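Local coordinates for protein putative oxidoreductase molybdopterin-binding subunit (Sulfolobus tokodaii, PDB 4ZOH) that probably serves as the molybdopterin-binding, catalytic subunit of an oxidoreductase of the xanthine dehydrogenase and aldehyde oxidase family, holding a pterin cytosine dinucleotide cofactor, at residues A35-K40 / V98-E103; T73-Q78 / I325-S330. All coordinates share one frame; numbering follows the deposited sequence.

Contact 1 of 2, residues A35-K40 / V98-E103; sequences AFVRSK and VEVEYE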
loop_
_atom_site.group_PDB
_atom_site.type_symbol
_atom_site.label_atom_id
_atom_site.label_comp_id
_atom_site.label_asym_id
_atom_site.label_seq_id
_atom_site.Cartn_x
_atom_site.Cartn_y
_atom_site.Cartn_z
ATOM N N ALA A 35 11.418 3.069 16.764
ATOM C CA ALA A 35 11.284 2.462 18.090
ATOM C C ALA A 35 11.472 3.556 19.137
ATOM O O ALA A 35 12.182 4.551 18.875
ATOM C CB ALA A 35 12.295 1.315 18.249
ATOM N N PHE A 36 10.850 3.382 20.309
ATOM C CA PHE A 36 11.004 4.305 21.403
ATOM C C PHE A 36 11.928 3.779 22.496
ATOM O O PHE A 36 11.840 2.614 22.870
ATOM C CB PHE A 36 9.648 4.726 21.967
ATOM C CG PHE A 36 8.809 5.452 20.982
ATOM C CD1 PHE A 36 8.610 6.860 21.100
ATOM C CD2 PHE A 36 8.202 4.753 19.901
ATOM C CE1 PHE A 36 7.843 7.563 20.190
ATOM C CE2 PHE A 36 7.419 5.477 18.982
ATOM C CZ PHE A 36 7.248 6.870 19.111
ATOM N N VAL A 37 12.845 4.642 22.966
ATOM C CA VAL A 37 13.622 4.417 24.201
ATOM C C VAL A 37 12.675 4.774 25.329
ATOM O O VAL A 37 11.953 5.786 25.248
ATOM C CB VAL A 37 14.911 5.312 24.280
ATOM C CG1 VAL A 37 15.753 5.001 25.541
ATOM C CG2 VAL A 37 15.774 5.138 23.020
ATOM N N ARG A 38 12.626 3.920 26.347
ATOM C CA ARG A 38 11.673 4.124 27.500
ATOM C C ARG A 38 12.392 4.260 28.854
ATOM O O ARG A 38 13.525 3.730 29.008
ATOM C CB ARG A 38 10.702 2.933 27.573
ATOM C CG ARG A 38 9.712 2.966 26.399
ATOM C CD ARG A 38 8.996 1.607 26.271
ATOM N NE ARG A 38 8.282 1.519 25.013
ATOM C CZ ARG A 38 7.159 2.119 24.704
ATOM N NH1 ARG A 38 6.502 2.865 25.562
ATOM N NH2 ARG A 38 6.636 1.908 23.483
ATOM N N SER A 39 11.771 4.988 29.791
ATOM C CA SER A 39 12.380 5.198 31.118
ATOM C C SER A 39 12.624 3.861 31.789
ATOM O O SER A 39 11.707 2.970 31.831
ATOM C CB SER A 39 11.528 6.076 32.006
ATOM O OG SER A 39 12.255 6.334 33.198
ATOM N N LYS A 40 13.845 3.675 32.281
ATOM C CA LYS A 40 14.069 2.536 33.171
ATOM C C LYS A 40 13.804 2.899 34.636
ATOM O O LYS A 40 13.896 2.053 35.498
ATOM C CB LYS A 40 15.431 1.913 32.975
ATOM C CG LYS A 40 16.532 2.842 33.439
ATOM C CD LYS A 40 17.731 2.033 33.937
ATOM C CE LYS A 40 18.961 2.245 33.088
ATOM N NZ LYS A 40 19.964 1.144 33.306
ATOM N N VAL A 98 21.586 4.813 22.412
ATOM C CA VAL A 98 21.080 6.085 22.895
ATOM C C VAL A 98 21.727 6.354 24.260
ATOM O O VAL A 98 22.032 5.416 24.973
ATOM C CB VAL A 98 19.564 6.134 22.948
ATOM C CG1 VAL A 98 19.066 7.519 23.372
ATOM C CG2 VAL A 98 18.965 5.749 21.584
ATOM N N GLU A 99 21.975 7.629 24.552
ATOM C CA GLU A 99 22.732 8.091 25.700
ATOM C C GLU A 99 21.827 8.916 26.583
ATOM O O GLU A 99 21.432 10.038 26.252
ATOM C CB GLU A 99 23.942 8.950 25.253
ATOM C CG GLU A 99 25.240 8.166 25.010
ATOM C CD GLU A 99 26.319 9.032 24.321
ATOM O OE1 GLU A 99 26.574 10.187 24.783
ATOM O OE2 GLU A 99 26.884 8.578 23.293
ATOM N N VAL A 100 21.462 8.338 27.721
ATOM C CA VAL A 100 20.459 8.979 28.592
ATOM C C VAL A 100 21.124 9.270 29.904
ATOM O O VAL A 100 21.815 8.418 30.460
ATOM C CB VAL A 100 19.201 8.091 28.854
ATOM C CG1 VAL A 100 18.222 8.866 29.713
ATOM C CG2 VAL A 100 18.565 7.644 27.512
ATOM N N GLU A 101 20.905 10.463 30.389
ATOM C CA GLU A 101 21.427 10.764 31.686
ATOM C C GLU A 101 20.225 10.929 32.632
ATOM O O GLU A 101 19.335 11.807 32.438
ATOM C CB GLU A 101 22.406 11.966 31.630
ATOM C CG GLU A 101 22.460 12.816 32.919
ATOM C CD GLU A 101 23.005 14.258 32.740
ATOM O OE1 GLU A 101 22.336 15.226 33.217
ATOM O OE2 GLU A 101 24.087 14.424 32.115
ATOM N N TYR A 102 20.210 10.071 33.654
ATOM C CA TYR A 102 19.155 10.059 34.675
ATOM C C TYR A 102 19.565 10.681 36.028
ATOM O O TYR A 102 20.614 10.394 36.536
ATOM C CB TYR A 102 18.752 8.608 34.958
ATOM C CG TYR A 102 18.073 7.784 33.841
ATOM C CD1 TYR A 102 16.697 7.889 33.607
ATOM C CD2 TYR A 102 18.786 6.808 33.133
ATOM C CE1 TYR A 102 16.061 7.045 32.657
ATOM C CE2 TYR A 102 18.177 5.993 32.183
ATOM C CZ TYR A 102 16.797 6.124 31.963
ATOM O OH TYR A 102 16.169 5.300 31.067
ATOM N N GLU A 103 18.700 11.496 36.588
ATOM C CA GLU A 103 18.761 11.867 38.006
ATOM C C GLU A 103 17.551 11.293 38.743
ATOM O O GLU A 103 16.453 11.827 38.617
ATOM C CB GLU A 103 18.797 13.395 38.151
ATOM C CG GLU A 103 20.101 13.959 37.611
ATOM C CD GLU A 103 20.055 15.463 37.351
ATOM O OE1 GLU A 103 19.141 16.215 37.848
ATOM O OE2 GLU A 103 21.013 15.868 36.664
#
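The phenol oxygen of Y102 takes a hydrogen bond from the backbone of the other segment: K40 N lies 3.1 Å from Y102 OH, and an N-H...O angle of 164° makes the bond nearly straight. The lysine side chain packs beside the same end of the ring. Its chi1 of 68° sets CG between the backbone N and the carbonyl carbon, and K40 CG comes to 3.4 Å from Y102 OH, while K40 CE is 3.9 Å from Y102 CE2. From its own strand, V100 CG1 covers one ring face, 3.7 Å above its plane; Y41 meets the ring edge-to-face. Away from this hydroxyl, toward V98, the contact is aliphatic. V37 CG2 touches V98 CG2 at 3.6 Å, the two valines passing in opposite directions, and V37 CG1 stands 4.3 Å from V100 CG2. Both segments fall in the hammerhead range, but strand 100-104 edges a three-stranded antiparallel sheet, whereas 32-38 joins a mixed sheet that runs on into strands from the cofactor-binding part of the chain. Side-chain packing and one bond from a backbone N-H to a tyrosine hydroxyl join the segments, and that single directional bond fixes Y102 against the chain just where strand 32-38 has ended.

Contact 2 of 2, residues T73-Q78 / I325-S330; sequences TTYVGQ and ITPTQS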
loop_
_atom_site.group_PDB
_atom_site.type_symbol
_atom_site.label_atom_id
_atom_site.label_comp_id
_atom_site.label_asym_id
_atom_site.label_seq_id
_atom_site.Cartn_x
_atom_site.Cartn_y
_atom_site.Cartn_z
ATOM N N THR A 73 10.818 12.259 33.476
ATOM C CA THR A 73 10.049 11.054 33.258
ATOM C C THR A 73 9.357 10.578 34.544
ATOM O O THR A 73 10.018 10.514 35.592
ATOM C CB THR A 73 10.895 9.926 32.653
ATOM O OG1 THR A 73 10.037 8.786 32.441
ATOM C CG2 THR A 73 12.050 9.539 33.532
ATOM N N THR A 74 8.070 10.200 34.417
ATOM C CA THR A 74 7.191 9.815 35.494
ATOM C C THR A 74 6.715 8.345 35.632
ATOM O O THR A 74 5.837 8.091 36.486
ATOM C CB THR A 74 5.973 10.696 35.525
ATOM O OG1 THR A 74 5.397 10.746 34.214
ATOM C CG2 THR A 74 6.349 12.143 35.967
ATOM N N TYR A 75 7.282 7.399 34.856
ATOM C CA TYR A 75 6.969 5.952 34.991
ATOM C C TYR A 75 7.924 5.147 34.179
ATOM O O TYR A 75 8.306 5.578 33.075
ATOM C CB TYR A 75 5.485 5.625 34.596
ATOM C CG TYR A 75 5.017 5.993 33.206
ATOM C CD1 TYR A 75 4.953 5.021 32.186
ATOM C CD2 TYR A 75 4.667 7.310 32.872
ATOM C CE1 TYR A 75 4.515 5.340 30.911
ATOM C CE2 TYR A 75 4.235 7.638 31.596
ATOM C CZ TYR A 75 4.148 6.620 30.606
ATOM O OH TYR A 75 3.691 6.919 29.323
ATOM N N VAL A 76 8.361 4.016 34.715
ATOM C CA VAL A 76 9.017 2.981 33.916
ATOM C C VAL A 76 8.104 2.665 32.702
ATOM O O VAL A 76 6.849 2.545 32.851
ATOM C CB VAL A 76 9.270 1.752 34.735
ATOM C CG1 VAL A 76 10.085 0.681 33.977
ATOM C CG2 VAL A 76 9.990 2.180 36.007
ATOM N N GLY A 77 8.718 2.686 31.513
ATOM C CA GLY A 77 8.014 2.454 30.249
ATOM C C GLY A 77 7.668 3.737 29.505
ATOM O O GLY A 77 7.179 3.660 28.349
ATOM N N GLN A 78 7.861 4.908 30.146
ATOM C CA GLN A 78 7.566 6.153 29.439
ATOM C C GLN A 78 8.558 6.363 28.293
ATOM O O GLN A 78 9.753 6.150 28.466
ATOM C CB GLN A 78 7.525 7.374 30.327
ATOM C CG GLN A 78 6.839 8.598 29.653
ATOM C CD GLN A 78 6.891 9.789 30.589
ATOM O OE1 GLN A 78 7.680 9.760 31.510
ATOM N NE2 GLN A 78 6.018 10.785 30.413
ATOM N N ILE A 325 3.453 5.155 37.779
ATOM C CA ILE A 325 3.333 3.983 36.894
ATOM C C ILE A 325 2.605 4.367 35.650
ATOM O O ILE A 325 1.942 5.489 35.521
ATOM C CB ILE A 325 2.625 2.763 37.585
ATOM C CG1 ILE A 325 1.163 3.114 37.903
ATOM C CG2 ILE A 325 3.397 2.303 38.809
ATOM C CD1 ILE A 325 0.400 1.973 38.558
ATOM N N THR A 326 2.721 3.447 34.710
ATOM C CA THR A 326 2.022 3.552 33.435
ATOM C C THR A 326 0.641 4.210 33.617
ATOM O O THR A 326 -0.186 3.719 34.403
ATOM C CB THR A 326 1.807 2.112 32.853
ATOM O OG1 THR A 326 3.039 1.413 32.903
ATOM C CG2 THR A 326 1.379 2.235 31.452
ATOM N N PRO A 327 0.328 5.283 32.876
ATOM C CA PRO A 327 -1.028 5.771 33.092
ATOM C C PRO A 327 -2.167 4.722 32.831
ATOM O O PRO A 327 -2.123 4.005 31.833
ATOM C CB PRO A 327 -1.136 6.906 32.051
ATOM C CG PRO A 327 0.281 7.319 31.801
ATOM C CD PRO A 327 0.967 5.996 31.763
ATOM N N THR A 328 -3.215 4.750 33.641
ATOM C CA THR A 328 -4.294 3.777 33.642
ATOM C C THR A 328 -5.283 4.182 32.538
ATOM O O THR A 328 -5.484 5.366 32.312
ATOM C CB THR A 328 -5.004 3.815 35.028
ATOM O OG1 THR A 328 -4.001 3.722 36.068
ATOM C CG2 THR A 328 -6.084 2.606 35.141
ATOM N N GLN A 329 -5.940 3.214 31.903
ATOM C CA GLN A 329 -6.899 3.477 30.805
ATOM C C GLN A 329 -8.114 2.589 30.911
ATOM O O GLN A 329 -8.112 1.617 31.613
ATOM C CB GLN A 329 -6.319 3.030 29.446
ATOM C CG GLN A 329 -4.932 3.426 29.128
ATOM C CD GLN A 329 -4.451 2.764 27.827
ATOM O OE1 GLN A 329 -3.405 2.091 27.807
ATOM N NE2 GLN A 329 -5.217 2.922 26.778
ATOM N N SER A 330 -9.092 2.848 30.071
ATOM C CA SER A 330 -10.262 1.979 29.943
ATOM C C SER A 330 -9.745 0.563 29.687
ATOM O O SER A 330 -8.855 0.328 28.838
ATOM C CB SER A 330 -11.091 2.374 28.766
ATOM O OG SER A 330 -12.024 3.355 29.109
HETATM O O HOH W 1 5.266 1.796 34.960
#
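Y75 leans on the backbone of I325 and T326 with its first side-chain carbon and on P327 with its ring. Y75 CB is 3.3 Å from I325 C, and CG lies next to the same peptide, with T326 N as its nearest atom across the contact. A chi1 of 58° turns the ring along the 325-327 backbone. Y75 CD1 then meets T326 CA at 3.5 Å. Farther out, CE1 and CE2 both border P327 CD, and Y75 CZ approaches that carbon to 3.4 Å. This is a CH-pi contact: P327 CD is 3.6 Å from the ring centroid and only 19° off the ring normal, so it lies over the face, displaced toward the phenol end. At the tip, Y75 OH has P327 CD as its neighbour. The other face is covered by Q78 CB, over the ring centre, so the tyrosine is clamped between a proline and a residue of its own loop.

That loop makes a type II beta turn from Y75 to Q78, with Q78 N bonded to Y75 O and G77 taking the third position with a positive phi. It belongs to the hammerhead domain, whereas 325-330 is part of the first molybdopterin cofactor-binding region.

Q78 OE1 ties the end of the turn back to the residues before it by accepting two bonds, one from T73 OG1 at 2.7 Å, in the carbonyl plane, and one from T74 N, which is tilted 25° from it. Across the contact a water acts as the polar bridge, donating to V76 O at 2.7 Å and accepting from T326 N at 3.0 Å. T326 OG1 has its own partner in I250 O.

The 73-78 loop leads into strand 79-85, which pairs antiparallel with strand 32-38, and this brings the contacts together: S39 N lies 2.7 Å from Q78 O and R38 NH1 3.0 Å from G77 O, both probable hydrogen bonds. Their centres are about 15 Å apart. Contact 1 lies near the surface, about 32 Å from the chain centre, and joins strands of two different sheets within the hammerhead range. Contact 2 is buried, about 19 Å from that centre, and joins the hammerhead domain to the cofactor-binding region, with a water bridge in place of direct hydrogen bonds. In contact 1 the tyrosine gives its hydroxyl as acceptor; in contact 2 its ring face takes a proline.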